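Local coordinates for protein pectate lyase II (Xanthomonas campestris pv. campestris, PDB 2QY1) that probably cleaves pectate as a secreted polysaccharide lyase of family 1, built on a right-handed parallel beta-helix, at residues A[193-198]-A[215-220]. The protein carries 2 engineered substitutions. Residues are numbered along the deposited sequence; the frame is centred on the assembly and turned at random.
Sequences RTTYHH and LSHIYN
R193 lays its guanidinium beside L215, whose CD1 sits over one face near the rim, 3.6 Å from R193 NE; the arginine's NH1 also binds the carbonyl of S190. From T194 N onward, backbone hydrogen bonds link the two parallel strands. T194 N bonds to L215 O, while T194 O accepts from H217 N at 2.9 Å. A water joins T194 OG1 to L215 O, giving that carbonyl a second donor, and N180 also binds the hydroxyl. T195 turns CG2 anti to its backbone N (its OG1 binds Y5 N and Y304), bringing the methyl to 3.6 Å from Y219 CE2. On the other face, among the T194 and S216 side chains, Y196 rests CD1 on I218 CG1 at 3.8 Å; its N and O bond to H217 O and Y219 N. H197 and Y219 both hold CG between the backbone N and the carbonyl carbon (chi1 74° and 79°). Their rings are 5° apart but slid, so H197 CB sits over the Y219 ring, 3.5 Å from its centroid, a CH-pi contact, and Y219 OH lies over the imidazole. At H198 the roles reverse: N220 CB lies over the imidazole, 3.6 Å from its centroid. Y168 stacks on this ring, T309 OG1 bonds its NE2, and its ND1 hydrogen-bonds H197 ND1, either donating, which probably couples their tautomers. Backbone bonds thus hold successive coils in register, while CH-pi contacts pack mostly unlike partners at the end.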
ATOM      1  N   ARG A 193      -7.788   7.262  -7.590  1.00 19.94           N
ATOM      2  CA  ARG A 193      -6.940   7.090  -8.761  1.00 19.65           C
ATOM      3  C   ARG A 193      -5.566   6.706  -8.231  1.00 19.60           C
ATOM      4  O   ARG A 193      -4.850   7.549  -7.688  1.00 19.57           O
ATOM      5  CB  ARG A 193      -6.858   8.390  -9.573  1.00 19.59           C
ATOM      6  CG  ARG A 193      -8.193   8.926 -10.106  1.00 19.26           C
ATOM      7  CD  ARG A 193      -8.774   8.033 -11.192  1.00 18.97           C
ATOM      8  NE  ARG A 193      -9.986   8.599 -11.784  1.00 18.30           N
ATOM      9  CZ  ARG A 193     -11.221   8.380 -11.335  1.00 18.11           C
ATOM     10  NH1 ARG A 193     -11.426   7.604 -10.277  1.00 17.32           N
ATOM     11  NH2 ARG A 193     -12.254   8.942 -11.949  1.00 17.95           N
ATOM     12  N   THR A 194      -5.210   5.434  -8.381  1.00 19.49           N
ATOM     13  CA  THR A 194      -4.022   4.885  -7.733  1.00 19.18           C
ATOM     14  C   THR A 194      -3.132   4.119  -8.702  1.00 19.31           C
ATOM     15  O   THR A 194      -3.605   3.271  -9.465  1.00 19.20           O
ATOM     16  CB  THR A 194      -4.406   3.944  -6.568  1.00 19.25           C
ATOM     17  OG1 THR A 194      -5.530   4.483  -5.861  1.00 19.26           O
ATOM     18  CG2 THR A 194      -3.237   3.759  -5.603  1.00 18.66           C
ATOM     19  N   THR A 195      -1.838   4.416  -8.659  1.00 19.11           N
ATOM     20  CA  THR A 195      -0.857   3.639  -9.398  1.00 19.17           C
ATOM     21  C   THR A 195      -0.025   2.812  -8.420  1.00 19.20           C
ATOM     22  O   THR A 195       0.632   3.365  -7.540  1.00 19.34           O
ATOM     23  CB  THR A 195       0.063   4.540 -10.248  1.00 19.10           C
ATOM     24  OG1 THR A 195      -0.735   5.421 -11.051  1.00 19.31           O
ATOM     25  CG2 THR A 195       0.954   3.695 -11.151  1.00 19.45           C
ATOM     26  N   TYR A 196      -0.084   1.491  -8.569  1.00 19.04           N
ATOM     27  CA  TYR A 196       0.781   0.574  -7.833  1.00 19.04           C
ATOM     28  C   TYR A 196       1.831   0.038  -8.796  1.00 19.18           C
ATOM     29  O   TYR A 196       1.490  -0.703  -9.719  1.00 19.03           O
ATOM     30  CB  TYR A 196      -0.015  -0.616  -7.289  1.00 18.81           C
ATOM     31  CG  TYR A 196      -1.120  -0.294  -6.304  1.00 18.77           C
ATOM     32  CD1 TYR A 196      -2.410   0.003  -6.743  1.00 18.39           C
ATOM     33  CD2 TYR A 196      -0.882  -0.329  -4.931  1.00 18.67           C
ATOM     34  CE1 TYR A 196      -3.429   0.277  -5.838  1.00 18.58           C
ATOM     35  CE2 TYR A 196      -1.894  -0.056  -4.016  1.00 18.44           C
ATOM     36  CZ  TYR A 196      -3.161   0.248  -4.476  1.00 18.19           C
ATOM     37  OH  TYR A 196      -4.165   0.516  -3.576  1.00 17.86           O
ATOM     38  N   HIS A 197       3.100   0.393  -8.604  1.00 19.22           N
ATOM     39  CA  HIS A 197       4.138  -0.149  -9.488  1.00 19.23           C
ATOM     40  C   HIS A 197       5.470  -0.469  -8.824  1.00 19.45           C
ATOM     41  O   HIS A 197       5.863   0.173  -7.848  1.00 18.91           O
ATOM     42  CB  HIS A 197       4.331   0.720 -10.739  1.00 19.64           C
ATOM     43  CG  HIS A 197       5.048   2.010 -10.491  1.00 20.08           C
ATOM     44  ND1 HIS A 197       6.412   2.143 -10.643  1.00 20.77           N
ATOM     45  CD2 HIS A 197       4.590   3.230 -10.125  1.00 20.42           C
ATOM     46  CE1 HIS A 197       6.764   3.386 -10.368  1.00 20.78           C
ATOM     47  NE2 HIS A 197       5.677   4.067 -10.053  1.00 20.96           N
ATOM     48  N   HIS A 198       6.140  -1.486  -9.368  1.00 19.47           N
ATOM     49  CA  HIS A 198       7.452  -1.952  -8.898  1.00 19.68           C
ATOM     50  C   HIS A 198       7.481  -2.339  -7.415  1.00 19.85           C
ATOM     51  O   HIS A 198       8.534  -2.291  -6.772  1.00 19.81           O
ATOM     52  CB  HIS A 198       8.547  -0.931  -9.227  1.00 19.47           C
ATOM     53  CG  HIS A 198       8.893  -0.862 -10.682  1.00 19.40           C
ATOM     54  ND1 HIS A 198       8.326   0.058 -11.538  1.00 19.13           N
ATOM     55  CD2 HIS A 198       9.750  -1.594 -11.432  1.00 18.96           C
ATOM     56  CE1 HIS A 198       8.820  -0.111 -12.752  1.00 18.92           C
ATOM     57  NE2 HIS A 198       9.684  -1.108 -12.716  1.00 18.49           N
ATOM     58  N   LEU A 215     -10.398   3.889 -10.159  1.00 20.10           N
ATOM     59  CA  LEU A 215      -9.525   3.363 -11.199  1.00 20.09           C
ATOM     60  C   LEU A 215      -8.131   3.151 -10.645  1.00 20.15           C
ATOM     61  O   LEU A 215      -7.646   3.949  -9.838  1.00 20.02           O
ATOM     62  CB  LEU A 215      -9.463   4.316 -12.399  1.00 20.16           C
ATOM     63  CG  LEU A 215     -10.780   4.728 -13.066  1.00 20.21           C
ATOM     64  CD1 LEU A 215     -10.538   5.841 -14.075  1.00 20.44           C
ATOM     65  CD2 LEU A 215     -11.471   3.539 -13.725  1.00 20.16           C
ATOM     66  N   SER A 216      -7.491   2.068 -11.073  1.00 20.04           N
ATOM     67  CA  SER A 216      -6.117   1.802 -10.679  1.00 19.99           C
ATOM     68  C   SER A 216      -5.271   1.346 -11.860  1.00 19.91           C
ATOM     69  O   SER A 216      -5.785   0.830 -12.861  1.00 19.92           O
ATOM     70  CB  SER A 216      -6.056   0.773  -9.544  1.00 19.91           C
ATOM     71  OG  SER A 216      -6.302  -0.536 -10.024  1.00 20.43           O
ATOM     72  N   HIS A 217      -3.969   1.560 -11.728  1.00 19.58           N
ATOM     73  CA  HIS A 217      -2.997   1.062 -12.680  1.00 19.56           C
ATOM     74  C   HIS A 217      -1.969   0.271 -11.880  1.00 19.46           C
ATOM     75  O   HIS A 217      -1.227   0.831 -11.073  1.00 19.40           O
ATOM     76  CB  HIS A 217      -2.359   2.226 -13.437  1.00 19.38           C
ATOM     77  CG  HIS A 217      -1.437   1.809 -14.540  1.00 20.02           C
ATOM     78  ND1 HIS A 217      -0.427   2.622 -15.003  1.00 20.38           N
ATOM     79  CD2 HIS A 217      -1.369   0.671 -15.272  1.00 20.44           C
ATOM     80  CE1 HIS A 217       0.219   2.008 -15.978  1.00 20.36           C
ATOM     81  NE2 HIS A 217      -0.329   0.821 -16.158  1.00 20.64           N
ATOM     82  N   ILE A 218      -1.968  -1.041 -12.089  1.00 19.35           N
ATOM     83  CA  ILE A 218      -1.121  -1.965 -11.343  1.00 19.10           C
ATOM     84  C   ILE A 218      -0.127  -2.592 -12.321  1.00 19.14           C
ATOM     85  O   ILE A 218      -0.490  -3.482 -13.089  1.00 18.97           O
ATOM     86  CB  ILE A 218      -1.987  -3.050 -10.627  1.00 19.09           C
ATOM     87  CG1 ILE A 218      -2.980  -2.388  -9.660  1.00 18.99           C
ATOM     88  CG2 ILE A 218      -1.113  -4.080  -9.895  1.00 19.05           C
ATOM     89  CD1 ILE A 218      -4.188  -3.254  -9.296  1.00 19.06           C
ATOM     90  N   TYR A 219       1.115  -2.107 -12.313  1.00 18.97           N
ATOM     91  CA  TYR A 219       2.113  -2.550 -13.297  1.00 18.85           C
ATOM     92  C   TYR A 219       3.498  -2.794 -12.710  1.00 18.96           C
ATOM     93  O   TYR A 219       3.881  -2.152 -11.739  1.00 18.88           O
ATOM     94  CB  TYR A 219       2.178  -1.589 -14.503  1.00 18.85           C
ATOM     95  CG  TYR A 219       2.949  -0.295 -14.294  1.00 18.85           C
ATOM     96  CD1 TYR A 219       4.315  -0.214 -14.580  1.00 18.81           C
ATOM     97  CD2 TYR A 219       2.305   0.857 -13.847  1.00 18.84           C
ATOM     98  CE1 TYR A 219       5.025   0.978 -14.391  1.00 18.87           C
ATOM     99  CE2 TYR A 219       3.000   2.053 -13.666  1.00 18.88           C
ATOM    100  CZ  TYR A 219       4.359   2.105 -13.941  1.00 19.03           C
ATOM    101  OH  TYR A 219       5.042   3.290 -13.756  1.00 18.84           O
ATOM    102  N   ASN A 220       4.240  -3.725 -13.310  1.00 19.00           N
ATOM    103  CA  ASN A 220       5.626  -4.033 -12.917  1.00 19.10           C
ATOM    104  C   ASN A 220       5.805  -4.443 -11.452  1.00 19.17           C
ATOM    105  O   ASN A 220       6.877  -4.237 -10.871  1.00 19.16           O
ATOM    106  CB  ASN A 220       6.573  -2.871 -13.256  1.00 19.00           C
ATOM    107  CG  ASN A 220       6.824  -2.720 -14.744  1.00 19.57           C
ATOM    108  OD1 ASN A 220       6.552  -3.624 -15.543  1.00 20.48           O
ATOM    109  ND2 ASN A 220       7.358  -1.567 -15.125  1.00 18.88           N
TER
HETATM  110  O   HOH W   1      -7.769   3.541  -7.192  1.00 21.06           O